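Local coordinates for TetR family transcriptional regulator (Rhodococcus erythropolis, PDB 4ZA6), which probably represses transcription of the quorum-sensing signal degradation gene qsdA by binding its DNA as a TetR-family regulator, at residues S68-S71 with E76-L79; L109-G114 with H157-L162; A20-D25 with A30-V35. All coordinates share one frame; numbering follows the deposited sequence.

Interaction 1 of 3, residues S68-S71 with E76-L79; sequences SQAS and EYIL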
loop_
_atom_site.group_PDB
_atom_site.type_symbol
_atom_site.label_atom_id
_atom_site.label_comp_id
_atom_site.label_asym_id
_atom_site.label_seq_id
_atom_site.Cartn_x
_atom_site.Cartn_y
_atom_site.Cartn_z
ATOM N N SER A 68 8.118 12.614 3.017
ATOM C CA SER A 68 8.787 13.630 3.835
ATOM C C SER A 68 10.305 13.372 3.909
ATOM O O SER A 68 11.071 14.318 4.071
ATOM C CB SER A 68 8.167 13.695 5.234
ATOM O OG SER A 68 8.389 12.508 5.979
ATOM N N GLN A 69 10.735 12.096 3.762
ATOM C CA GLN A 69 12.152 11.706 3.852
ATOM C C GLN A 69 12.889 11.624 2.510
ATOM O O GLN A 69 14.120 11.701 2.488
ATOM C CB GLN A 69 12.310 10.413 4.673
ATOM C CG GLN A 69 12.013 10.645 6.169
ATOM C CD GLN A 69 12.046 9.429 7.061
ATOM O OE1 GLN A 69 12.185 9.539 8.286
ATOM N NE2 GLN A 69 11.851 8.252 6.495
ATOM N N ALA A 70 12.154 11.514 1.398
ATOM C CA ALA A 70 12.771 11.435 0.063
ATOM C C ALA A 70 13.509 12.702 -0.358
ATOM O O ALA A 70 13.093 13.805 -0.008
ATOM C CB ALA A 70 11.744 11.053 -0.986
ATOM N N SER A 71 14.589 12.522 -1.137
ATOM C CA SER A 71 15.475 13.564 -1.634
ATOM C C SER A 71 15.148 13.958 -3.064
ATOM O O SER A 71 14.632 13.149 -3.835
ATOM C CB SER A 71 16.927 13.074 -1.611
ATOM O OG SER A 71 17.325 12.402 -0.428
ATOM N N GLU A 76 13.582 11.817 -10.021
ATOM C CA GLU A 76 14.524 11.302 -9.023
ATOM C C GLU A 76 13.885 11.222 -7.625
ATOM O O GLU A 76 14.151 10.268 -6.885
ATOM C CB GLU A 76 15.866 12.071 -9.034
ATOM C CG GLU A 76 15.798 13.529 -9.436
ATOM C CD GLU A 76 16.009 13.889 -10.891
ATOM O OE1 GLU A 76 17.179 13.977 -11.325
ATOM O OE2 GLU A 76 14.999 14.142 -11.585
ATOM N N TYR A 77 12.992 12.185 -7.301
ATOM C CA TYR A 77 12.249 12.218 -6.026
ATOM C C TYR A 77 11.220 11.107 -6.018
ATOM O O TYR A 77 11.084 10.425 -5.001
ATOM C CB TYR A 77 11.582 13.591 -5.805
ATOM C CG TYR A 77 10.594 13.655 -4.658
ATOM C CD1 TYR A 77 11.022 13.885 -3.355
ATOM C CD2 TYR A 77 9.227 13.520 -4.883
ATOM C CE1 TYR A 77 10.115 13.959 -2.300
ATOM C CE2 TYR A 77 8.310 13.597 -3.836
ATOM C CZ TYR A 77 8.761 13.805 -2.545
ATOM O OH TYR A 77 7.864 13.882 -1.509
ATOM N N ILE A 78 10.474 10.935 -7.139
ATOM C CA ILE A 78 9.444 9.904 -7.265
ATOM C C ILE A 78 10.094 8.539 -7.120
ATOM O O ILE A 78 9.585 7.697 -6.390
ATOM C CB ILE A 78 8.652 10.048 -8.592
ATOM C CG1 ILE A 78 7.868 11.391 -8.629
ATOM C CG2 ILE A 78 7.712 8.852 -8.797
ATOM C CD1 ILE A 78 7.639 11.964 -10.046
ATOM N N LEU A 79 11.269 8.350 -7.763
ATOM C CA LEU A 79 12.015 7.109 -7.648
ATOM C C LEU A 79 12.440 6.852 -6.209
ATOM O O LEU A 79 12.302 5.729 -5.726
ATOM C CB LEU A 79 13.209 7.059 -8.611
ATOM C CG LEU A 79 12.874 6.722 -10.069
ATOM C CD1 LEU A 79 14.114 6.935 -10.971
ATOM C CD2 LEU A 79 12.456 5.274 -10.229
HETATM O O HOH W 1 16.450 11.635 -5.144
#
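Tyr-77 lays its ring beside the methyl of Ala-70 and the carbonyl oxygen of Ser-71 at the short loop that joins helix 47-69 to helix 74-90 in the all-helical TetR fold. The carbonyl oxygen of Ser-71 lies near the ring plane, at the edge, with Ser-71 O 3.7 Å from Tyr-77 CD1. The Ala-70 methyl comes in obliquely, its CB 3.6 Å from Tyr-77 CE1 and 3.8 Å from CD1; CD1 is common to both contacts. With CG anti to the backbone N (chi1 169°), the ring is carried back across the turn, and its hydroxyl is hydrogen-bonded to the carbonyl oxygen of Met-67 in the preceding helix. That bond fixes the far end of the ring, while Gln-131 of helix 115-133 also touches the side chain. Ser-71 itself is tied down by a hydrogen bond from its N to Asp-80 OD2. No direct hydrogen bond joins the two segments; a water bridges them instead, donating to Ser-71 O at 2.7 Å and weakly to Glu-76 O. Ser-71 O also receives a CA-H...O contact, with Tyr-77 CA 3.4 Å away and an angle at H of 144°.

Interaction 2 of 3, residues L109-G114 with H157-L162; sequences LAMMPG and HLYAPL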
loop_
_atom_site.group_PDB
_atom_site.type_symbol
_atom_site.label_atom_id
_atom_site.label_comp_id
_atom_site.label_asym_id
_atom_site.label_seq_id
_atom_site.Cartn_x
_atom_site.Cartn_y
_atom_site.Cartn_z
ATOM N N LEU A 109 -6.191 -8.743 -1.666
ATOM C CA LEU A 109 -6.246 -7.370 -1.128
ATOM C C LEU A 109 -5.222 -6.391 -1.744
ATOM O O LEU A 109 -5.521 -5.209 -1.925
ATOM C CB LEU A 109 -6.072 -7.417 0.405
ATOM C CG LEU A 109 -7.151 -8.153 1.190
ATOM C CD1 LEU A 109 -6.832 -8.135 2.665
ATOM C CD2 LEU A 109 -8.520 -7.549 0.959
ATOM N N ALA A 110 -4.026 -6.895 -2.069
ATOM C CA ALA A 110 -2.924 -6.088 -2.596
ATOM C C ALA A 110 -2.829 -5.957 -4.106
ATOM O O ALA A 110 -2.357 -4.934 -4.583
ATOM C CB ALA A 110 -1.604 -6.616 -2.061
ATOM N N MET A 111 -3.143 -7.023 -4.852
ATOM C CA MET A 111 -2.898 -7.032 -6.306
ATOM C C MET A 111 -4.101 -7.079 -7.215
ATOM O O MET A 111 -3.960 -7.146 -8.430
ATOM C CB MET A 111 -1.849 -8.084 -6.654
ATOM C CG MET A 111 -0.460 -7.630 -6.254
ATOM S SD MET A 111 0.718 -8.957 -6.287
ATOM C CE MET A 111 0.328 -9.830 -4.708
ATOM N N MET A 112 -5.277 -7.008 -6.625
ATOM C CA MET A 112 -6.546 -6.919 -7.312
ATOM C C MET A 112 -7.032 -5.506 -6.998
ATOM O O MET A 112 -6.762 -5.050 -5.873
ATOM C CB MET A 112 -7.535 -7.939 -6.709
ATOM C CG MET A 112 -8.831 -8.032 -7.451
ATOM S SD MET A 112 -10.002 -9.161 -6.718
ATOM C CE MET A 112 -10.710 -8.127 -5.363
ATOM N N PRO A 113 -7.794 -4.802 -7.879
ATOM C CA PRO A 113 -8.322 -3.490 -7.475
ATOM C C PRO A 113 -9.075 -3.591 -6.144
ATOM O O PRO A 113 -9.706 -4.602 -5.859
ATOM C CB PRO A 113 -9.249 -3.123 -8.632
ATOM C CG PRO A 113 -8.595 -3.758 -9.819
ATOM C CD PRO A 113 -8.184 -5.110 -9.271
ATOM N N GLY A 114 -8.843 -2.622 -5.275
ATOM C CA GLY A 114 -9.425 -2.601 -3.937
ATOM C C GLY A 114 -8.792 -1.497 -3.125
ATOM O O GLY A 114 -8.170 -0.598 -3.695
ATOM N N HIS A 157 5.824 -6.993 -8.533
ATOM C CA HIS A 157 7.266 -7.145 -8.334
ATOM C C HIS A 157 7.577 -7.061 -6.866
ATOM O O HIS A 157 8.350 -7.888 -6.363
ATOM C CB HIS A 157 8.068 -6.119 -9.151
ATOM C CG HIS A 157 8.027 -6.401 -10.615
ATOM N ND1 HIS A 157 8.702 -7.468 -11.156
ATOM C CD2 HIS A 157 7.336 -5.781 -11.595
ATOM C CE1 HIS A 157 8.429 -7.450 -12.447
ATOM N NE2 HIS A 157 7.632 -6.443 -12.760
ATOM N N LEU A 158 6.980 -6.079 -6.159
ATOM C CA LEU A 158 7.178 -5.980 -4.710
ATOM C C LEU A 158 6.814 -7.293 -4.024
ATOM O O LEU A 158 7.553 -7.767 -3.156
ATOM C CB LEU A 158 6.358 -4.819 -4.140
ATOM C CG LEU A 158 6.375 -4.626 -2.625
ATOM C CD1 LEU A 158 7.810 -4.558 -2.061
ATOM C CD2 LEU A 158 5.554 -3.415 -2.234
ATOM N N TYR A 159 5.691 -7.891 -4.428
ATOM C CA TYR A 159 5.184 -9.118 -3.828
ATOM C C TYR A 159 5.494 -10.380 -4.620
ATOM O O TYR A 159 4.808 -11.378 -4.411
ATOM C CB TYR A 159 3.662 -8.981 -3.559
ATOM C CG TYR A 159 3.300 -7.763 -2.740
ATOM C CD1 TYR A 159 3.713 -7.643 -1.416
ATOM C CD2 TYR A 159 2.561 -6.721 -3.291
ATOM C CE1 TYR A 159 3.428 -6.502 -0.673
ATOM C CE2 TYR A 159 2.276 -5.570 -2.558
ATOM C CZ TYR A 159 2.691 -5.478 -1.243
ATOM O OH TYR A 159 2.407 -4.355 -0.511
ATOM N N ALA A 160 6.547 -10.357 -5.484
ATOM C CA ALA A 160 6.994 -11.486 -6.315
ATOM C C ALA A 160 7.160 -12.823 -5.553
ATOM O O ALA A 160 6.759 -13.836 -6.124
ATOM C CB ALA A 160 8.261 -11.134 -7.071
ATOM N N PRO A 161 7.638 -12.884 -4.266
ATOM C CA PRO A 161 7.706 -14.185 -3.578
ATOM C C PRO A 161 6.358 -14.875 -3.368
ATOM O O PRO A 161 6.318 -16.102 -3.349
ATOM C CB PRO A 161 8.402 -13.868 -2.262
ATOM C CG PRO A 161 9.076 -12.562 -2.477
ATOM C CD PRO A 161 8.171 -11.817 -3.390
ATOM N N LEU A 162 5.251 -14.109 -3.290
ATOM C CA LEU A 162 3.903 -14.672 -3.155
ATOM C C LEU A 162 3.377 -15.246 -4.455
ATOM O O LEU A 162 2.409 -16.000 -4.454
ATOM C CB LEU A 162 2.930 -13.614 -2.622
ATOM C CG LEU A 162 3.241 -13.117 -1.211
ATOM C CD1 LEU A 162 2.380 -11.948 -0.859
ATOM C CD2 LEU A 162 3.136 -14.269 -0.175
#
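Met-111 and Tyr-159 meet in a Met-aromatic contact between the C-terminal ends of helices 103-111 and 143-158, within the helical C-terminal domain that TetR regulators generally use for ligand sensing. The tight part is the methionine tip against the root of the tyrosine: Met-111 CE stands 3.6 Å from Tyr-159 CB, and the sulfur SD follows at 4.0 Å from the same CB. Measured to the ring, Met-111 SD is 5.4 Å from the Tyr-159 centroid and 73° off the ring normal. A bend at chi3 (-78°) folds the methyl back onto this spot. Further along the ring the looser, buried part is a single methyl, Ala-110 CB, 4.0 Å from Tyr-159 CE2. Nothing polar joins the segments, and Met-111 and Tyr-159, both partly exposed, form the side nearer solvent. Beyond the two segments, Phe-106 packs edge-to-face with Tyr-159, and Val-89 of helix 74-90 touches it. A bound methylpentanediol, probably from the crystallisation liquor, lies about 4 Å from the tyrosine side chain, consistent with a pocket nearby. Within its own segment the ring has Leu-158 CG over the centre of one face, 3.9 Å above the plane.

Interaction 3 of 3, residues A20-D25 with A30-V35; sequences AEEPLD and AERLGV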
loop_
_atom_site.group_PDB
_atom_site.type_symbol
_atom_site.label_atom_id
_atom_site.label_comp_id
_atom_site.label_asym_id
_atom_site.label_seq_id
_atom_site.Cartn_x
_atom_site.Cartn_y
_atom_site.Cartn_z
ATOM N N ALA A 20 0.144 -6.553 16.241
ATOM C CA ALA A 20 0.523 -7.537 17.258
ATOM C C ALA A 20 0.741 -8.944 16.663
ATOM O O ALA A 20 1.087 -9.870 17.391
ATOM C CB ALA A 20 -0.520 -7.571 18.372
ATOM N N GLU A 21 0.591 -9.072 15.333
ATOM C CA GLU A 21 0.738 -10.288 14.526
ATOM C C GLU A 21 -0.298 -11.344 14.869
ATOM O O GLU A 21 -0.036 -12.544 14.813
ATOM C CB GLU A 21 2.173 -10.838 14.528
ATOM C CG GLU A 21 3.231 -9.824 14.145
ATOM C CD GLU A 21 4.652 -10.348 14.105
ATOM O OE1 GLU A 21 4.849 -11.586 14.126
ATOM O OE2 GLU A 21 5.577 -9.507 14.049
ATOM N N GLU A 22 -1.486 -10.889 15.216
ATOM C CA GLU A 22 -2.595 -11.759 15.565
ATOM C C GLU A 22 -3.509 -11.799 14.358
ATOM O O GLU A 22 -3.733 -10.747 13.753
ATOM C CB GLU A 22 -3.377 -11.183 16.761
ATOM C CG GLU A 22 -2.565 -11.033 18.036
ATOM C CD GLU A 22 -3.228 -10.303 19.189
ATOM O OE1 GLU A 22 -4.477 -10.191 19.207
ATOM O OE2 GLU A 22 -2.489 -9.883 20.108
ATOM N N PRO A 23 -4.072 -12.968 13.980
ATOM C CA PRO A 23 -5.018 -12.978 12.855
ATOM C C PRO A 23 -6.265 -12.151 13.182
ATOM O O PRO A 23 -6.592 -11.973 14.355
ATOM C CB PRO A 23 -5.342 -14.467 12.681
ATOM C CG PRO A 23 -5.098 -15.077 14.031
ATOM C CD PRO A 23 -3.930 -14.310 14.586
ATOM N N LEU A 24 -6.943 -11.622 12.157
ATOM C CA LEU A 24 -8.133 -10.785 12.354
ATOM C C LEU A 24 -9.395 -11.602 12.640
ATOM O O LEU A 24 -10.239 -11.787 11.761
ATOM C CB LEU A 24 -8.347 -9.844 11.161
ATOM C CG LEU A 24 -8.868 -8.461 11.482
ATOM C CD1 LEU A 24 -7.740 -7.590 12.028
ATOM C CD2 LEU A 24 -9.429 -7.803 10.230
ATOM N N ASP A 25 -9.547 -12.033 13.889
ATOM C CA ASP A 25 -10.679 -12.826 14.351
ATOM C C ASP A 25 -11.834 -11.887 14.646
ATOM O O ASP A 25 -11.766 -11.125 15.607
ATOM C CB ASP A 25 -10.272 -13.608 15.613
ATOM C CG ASP A 25 -11.254 -14.674 16.060
ATOM O OD1 ASP A 25 -12.460 -14.367 16.163
ATOM O OD2 ASP A 25 -10.808 -15.801 16.356
ATOM N N ALA A 30 -15.247 -8.253 17.769
ATOM C CA ALA A 30 -16.573 -7.876 18.274
ATOM C C ALA A 30 -16.602 -7.868 19.812
ATOM O O ALA A 30 -17.175 -6.953 20.421
ATOM C CB ALA A 30 -17.615 -8.837 17.726
ATOM N N GLU A 31 -15.950 -8.870 20.449
ATOM C CA GLU A 31 -15.882 -8.961 21.914
ATOM C C GLU A 31 -15.077 -7.787 22.481
ATOM O O GLU A 31 -15.527 -7.161 23.424
ATOM C CB GLU A 31 -15.288 -10.326 22.354
ATOM C CG GLU A 31 -15.170 -10.529 23.861
ATOM C CD GLU A 31 -15.187 -11.985 24.285
ATOM O OE1 GLU A 31 -14.102 -12.594 24.436
ATOM O OE2 GLU A 31 -16.304 -12.518 24.472
ATOM N N ARG A 32 -13.912 -7.461 21.878
ATOM C CA ARG A 32 -13.081 -6.314 22.314
ATOM C C ARG A 32 -13.831 -4.977 22.214
ATOM O O ARG A 32 -13.679 -4.113 23.080
ATOM C CB ARG A 32 -11.770 -6.240 21.516
ATOM C CG ARG A 32 -10.707 -7.206 22.002
ATOM C CD ARG A 32 -9.465 -7.074 21.168
ATOM N NE ARG A 32 -8.474 -8.087 21.515
ATOM C CZ ARG A 32 -7.242 -8.128 21.021
ATOM N NH1 ARG A 32 -6.827 -7.192 20.179
ATOM N NH2 ARG A 32 -6.407 -9.087 21.389
ATOM N N LEU A 33 -14.653 -4.824 21.171
ATOM C CA LEU A 33 -15.463 -3.624 20.959
ATOM C C LEU A 33 -16.711 -3.553 21.831
ATOM O O LEU A 33 -17.304 -2.477 21.981
ATOM C CB LEU A 33 -15.857 -3.515 19.486
ATOM C CG LEU A 33 -14.758 -3.091 18.516
ATOM C CD1 LEU A 33 -15.208 -3.299 17.101
ATOM C CD2 LEU A 33 -14.375 -1.625 18.709
ATOM N N GLY A 34 -17.109 -4.694 22.379
ATOM C CA GLY A 34 -18.320 -4.814 23.168
ATOM C C GLY A 34 -19.548 -4.770 22.277
ATOM O O GLY A 34 -20.591 -4.248 22.683
ATOM N N VAL A 35 -19.427 -5.313 21.054
ATOM C CA VAL A 35 -20.548 -5.347 20.101
ATOM C C VAL A 35 -20.847 -6.774 19.615
ATOM O O VAL A 35 -19.986 -7.639 19.672
ATOM C CB VAL A 35 -20.401 -4.368 18.901
ATOM C CG1 VAL A 35 -20.293 -2.926 19.371
ATOM C CG2 VAL A 35 -19.219 -4.745 18.000
#
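Glu-22 and Arg-32 form a salt bridge across the surface. One oxygen does the work: Arg-32 NH2 gives a weak hydrogen bond to Glu-22 OE1 at 3.1 Å, bent to 134° at the hydrogen. Distances exclude a paired, two-pronged bridge: Glu-22 OE2 is 4.2 Å from Arg-32 NH2, and Glu-22 OE1 is 3.9 Å from Arg-32 NH1; the 82° between the carboxylate and guanidinium planes agrees. From CG to NE the arginine is extended (chi2 180°), and Glu-22 reaches out likewise. The two side chains cross obliquely, and the contact buries just 79 Å². Glu-21, with positive phi, closes the preceding helix in a Schellman motif, Gly-34 does the same for helix 26-33, and Asp-25 is the N-cap whose OD1 bonds Leu-28 N. Below the surface, Leu-24 packs against Ala-14 of helix 4-19 and Leu-50 and Leu-51 of helix 47-69. As in TetR relatives, helices 26-33 and 37-44 are probably the helix-turn-helix of the DNA-binding domain; the bridge ties the first to the loop before it. Arg-32 also touches Met-17 of helix 4-19, so the bridge lies beside that helix, with helix 37-44 packed against Ala-30 and Leu-33.

Interactions 1 and 3 are surface contacts, centred about 17 and 22 Å from the centre of the chain and on opposite sides of it, their own centres about 37 Å apart. Each joins segments close in sequence, within sixteen residues or fewer. Interaction 2 lies deeper, centred about 9 Å from the centre of the chain, and is the one that joins helices far apart in sequence. Chemistry follows place: the exposed 20-25/30-35 contact rests on one charged pair, 68-71/76-79 mixes a methyl-ring contact with a bridging water, and the partly buried 109-114/157-162 contact is wholly apolar. Helix 74-90 relates the latter two, supplying Tyr-77 to interaction 1 and Val-89 beside Tyr-159 in interaction 2. None touch.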